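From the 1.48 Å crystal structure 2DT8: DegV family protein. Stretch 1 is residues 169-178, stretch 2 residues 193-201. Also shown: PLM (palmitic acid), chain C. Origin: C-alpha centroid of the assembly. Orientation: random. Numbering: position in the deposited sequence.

Stretch 1, residues 169-178: GRIGGAQAFL
Stretch 2, residues 193-201: GRVEAAGRA

A short, glycine-rich turn packs against an extended strand through one direct backbone hydrogen bond, one bridging water and an aromatic ring held between two side chains, burying 485 Å² in all. Strand 194-201 runs alongside residues 172-174 in the same direction, with CA separations of 5.0 Å for Gly 172 and Val 195, 4.1 Å for Gly 173 and Glu 196, and 4.8 Å for Ala 174 and Ala 197.

The central bond runs from Gly 173 N to Val 195 O (2.7 Å, 154°). Glycine suits both places: at Gly 172 (phi/psi 49/-133) the positive phi favours it and a CB would lie 2.5 Å from Val 195 O; at Gly 173 (-67/-12) a CB would lie 1.9 Å from Glu 196 OE1 as that side chain is placed. The chain then coils through a 3-10 segment at 173-174, with Ala 174 N bonded to Ile 171 O at 2.9 Å. Upstream, a water donates to Arg 170 O (2.8 Å) and accepts from Val 195 N (2.9 Å).

Val 195 (chi1 t) points toward the turn and is buried; its CG1 lies 4.1 Å from Ala 174 CB, and its CG2 lies 3.8 Å from C9 of the palmitic acid. Arg 194, extended with chi1-chi3 all t, lays a guanidinium face over the Gly 172-Gly 173 peptide, NH2 lying 3.5 Å from Gly 173 N. A salt bridge from Arg 194 NE to Glu 196 OE2 (2.9 Å), whose hydrogen bond is weak, links these side chains; Glu 196 is m, m.

Phe 177 (chi1 -71°, chi2 -21°) contributes the largest covered area. Ala 197 CB approaches one face, 3.4 Å from Phe 177 CZ, its small methyl admitting the ring closely. Over the opposite face, Arg 200 (m, t, m) places CG 3.7 Å from the Phe 177 ring centroid in a CH-pi contact, using its aliphatic portion while the residue remains exposed.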

# COMPACT_ATOMS: atom_id res chain seq x y z
N GLY A 169 3.68 4.81 15.41
CA GLY A 169 4.21 3.50 15.77
C GLY A 169 4.62 2.55 14.66
O GLY A 169 5.03 1.42 14.95
N ARG A 170 4.55 2.98 13.41
CA ARG A 170 4.92 2.10 12.30
C ARG A 170 6.31 2.38 11.74
O ARG A 170 6.69 1.83 10.71
CB ARG A 170 3.88 2.22 11.17
CG ARG A 170 2.63 1.38 11.38
CD ARG A 170 1.75 1.85 12.55
NE ARG A 170 0.50 1.10 12.55
CZ ARG A 170 -0.49 1.26 13.42
NH1 ARG A 170 -0.39 2.16 14.39
NH2 ARG A 170 -1.58 0.52 13.31
N ILE A 171 7.10 3.17 12.46
CA ILE A 171 8.44 3.52 11.98
C ILE A 171 9.38 2.32 11.76
O ILE A 171 10.27 2.38 10.92
CB ILE A 171 9.09 4.54 12.94
CG1 ILE A 171 10.29 5.20 12.27
CG2 ILE A 171 9.45 3.87 14.26
CD1 ILE A 171 10.79 6.43 13.02
N GLY A 172 9.19 1.24 12.51
CA GLY A 172 10.02 0.06 12.35
C GLY A 172 11.51 0.36 12.35
O GLY A 172 12.01 1.08 13.21
N GLY A 173 12.23 -0.20 11.38
CA GLY A 173 13.67 0.00 11.28
C GLY A 173 14.11 1.41 10.94
O GLY A 173 15.29 1.74 11.03
N ALA A 174 13.18 2.26 10.52
CA ALA A 174 13.53 3.64 10.19
C ALA A 174 13.90 4.39 11.46
O ALA A 174 14.35 5.53 11.42
CB ALA A 174 12.37 4.33 9.48
N GLN A 175 13.69 3.75 12.60
CA GLN A 175 14.02 4.39 13.87
C GLN A 175 15.52 4.65 13.93
O GLN A 175 15.97 5.55 14.64
CB GLN A 175 13.62 3.50 15.03
CG GLN A 175 13.85 4.13 16.38
CD GLN A 175 12.55 4.35 17.09
OE1 GLN A 175 11.97 5.43 17.04
NE2 GLN A 175 12.05 3.30 17.73
N ALA A 176 16.30 3.86 13.19
CA ALA A 176 17.75 4.02 13.17
C ALA A 176 18.14 5.38 12.62
O ALA A 176 19.25 5.86 12.86
CB ALA A 176 18.39 2.91 12.34
N PHE A 177 17.24 6.01 11.87
CA PHE A 177 17.54 7.32 11.30
C PHE A 177 17.16 8.47 12.23
O PHE A 177 17.58 9.60 12.01
CB PHE A 177 16.81 7.52 9.97
CG PHE A 177 17.36 6.68 8.84
CD1 PHE A 177 18.65 6.16 8.89
CD2 PHE A 177 16.59 6.45 7.70
CE1 PHE A 177 19.16 5.41 7.83
CE2 PHE A 177 17.09 5.70 6.63
CZ PHE A 177 18.38 5.18 6.70
N LEU A 178 16.36 8.20 13.25
CA LEU A 178 15.93 9.26 14.16
C LEU A 178 17.13 10.02 14.70
O LEU A 178 17.23 11.24 14.56
CB LEU A 178 15.12 8.70 15.32
CG LEU A 178 13.71 8.19 14.99
CD1 LEU A 178 13.04 7.74 16.27
CD2 LEU A 178 12.90 9.29 14.35
N GLY A 193 7.13 -7.11 5.65
CA GLY A 193 5.95 -6.38 6.08
C GLY A 193 6.14 -5.27 7.12
O GLY A 193 5.18 -4.70 7.64
N ARG A 194 7.41 -4.99 7.39
CA ARG A 194 7.82 -3.98 8.37
C ARG A 194 8.70 -2.93 7.70
O ARG A 194 9.55 -3.26 6.87
CB ARG A 194 8.59 -4.68 9.50
CG ARG A 194 9.37 -3.79 10.46
CD ARG A 194 10.19 -4.68 11.41
NE ARG A 194 11.27 -3.96 12.11
CZ ARG A 194 11.13 -3.33 13.27
NH1 ARG A 194 9.96 -3.32 13.89
NH2 ARG A 194 12.17 -2.72 13.82
N VAL A 195 8.52 -1.67 8.07
CA VAL A 195 9.32 -0.60 7.49
C VAL A 195 10.78 -0.78 7.92
O VAL A 195 11.07 -1.12 9.07
CB VAL A 195 8.81 0.78 7.95
CG1 VAL A 195 9.78 1.88 7.50
CG2 VAL A 195 7.42 1.03 7.37
N GLU A 196 11.70 -0.56 6.98
CA GLU A 196 13.12 -0.67 7.26
C GLU A 196 13.86 0.45 6.56
O GLU A 196 13.36 1.03 5.60
CB GLU A 196 13.67 -2.02 6.77
CG GLU A 196 13.06 -3.26 7.44
CD GLU A 196 13.36 -3.38 8.93
OE1 GLU A 196 14.23 -2.64 9.44
OE2 GLU A 196 12.73 -4.23 9.60
N ALA A 197 15.06 0.74 7.04
CA ALA A 197 15.87 1.80 6.45
C ALA A 197 16.53 1.29 5.18
O ALA A 197 16.90 0.12 5.08
CB ALA A 197 16.94 2.24 7.45
N ALA A 198 16.68 2.19 4.20
CA ALA A 198 17.29 1.85 2.93
C ALA A 198 18.14 2.99 2.38
O ALA A 198 18.12 3.26 1.17
CB ALA A 198 16.22 1.48 1.91
N GLY A 199 18.86 3.67 3.26
CA GLY A 199 19.75 4.74 2.82
C GLY A 199 19.32 6.16 3.14
O GLY A 199 18.19 6.40 3.57
N ARG A 200 20.24 7.09 2.93
CA ARG A 200 20.02 8.51 3.17
C ARG A 200 20.80 9.29 2.11
O ARG A 200 21.85 8.85 1.68
CB ARG A 200 20.53 8.91 4.56
CG ARG A 200 19.74 8.34 5.70
CD ARG A 200 20.48 8.57 7.01
NE ARG A 200 21.77 7.89 7.00
CZ ARG A 200 22.65 7.96 8.00
NH1 ARG A 200 22.38 8.68 9.07
NH2 ARG A 200 23.80 7.31 7.91
N ALA A 201 20.28 10.44 1.71
CA ALA A 201 20.94 11.23 0.68
C ALA A 201 20.84 12.73 0.95
O ALA A 201 19.92 13.21 1.59
CB ALA A 201 20.34 10.91 -0.69
C1 PLM C . -4.73 0.89 11.17
O1 PLM C . -4.80 -0.42 11.44
O2 PLM C . -5.14 1.69 11.98
C2 PLM C . -4.13 1.36 9.86
C3 PLM C . -2.60 1.42 10.00
C4 PLM C . -1.97 1.94 8.71
C5 PLM C . -0.45 1.95 8.87
C6 PLM C . 0.22 2.37 7.56
C7 PLM C . 1.72 2.41 7.77
C8 PLM C . 2.41 2.62 6.45
C9 PLM C . 3.90 2.32 6.64
CA PLM C . 4.71 3.06 5.60
CB PLM C . 4.75 2.20 4.34
CC PLM C . 3.92 2.87 3.26
CD PLM C . 4.78 3.08 2.03
CE PLM C . 4.00 3.92 1.02
CF PLM C . 4.90 4.23 -0.19
CG PLM C . 4.97 3.02 -1.11
O HOH W 1 6.96 -0.93 10.38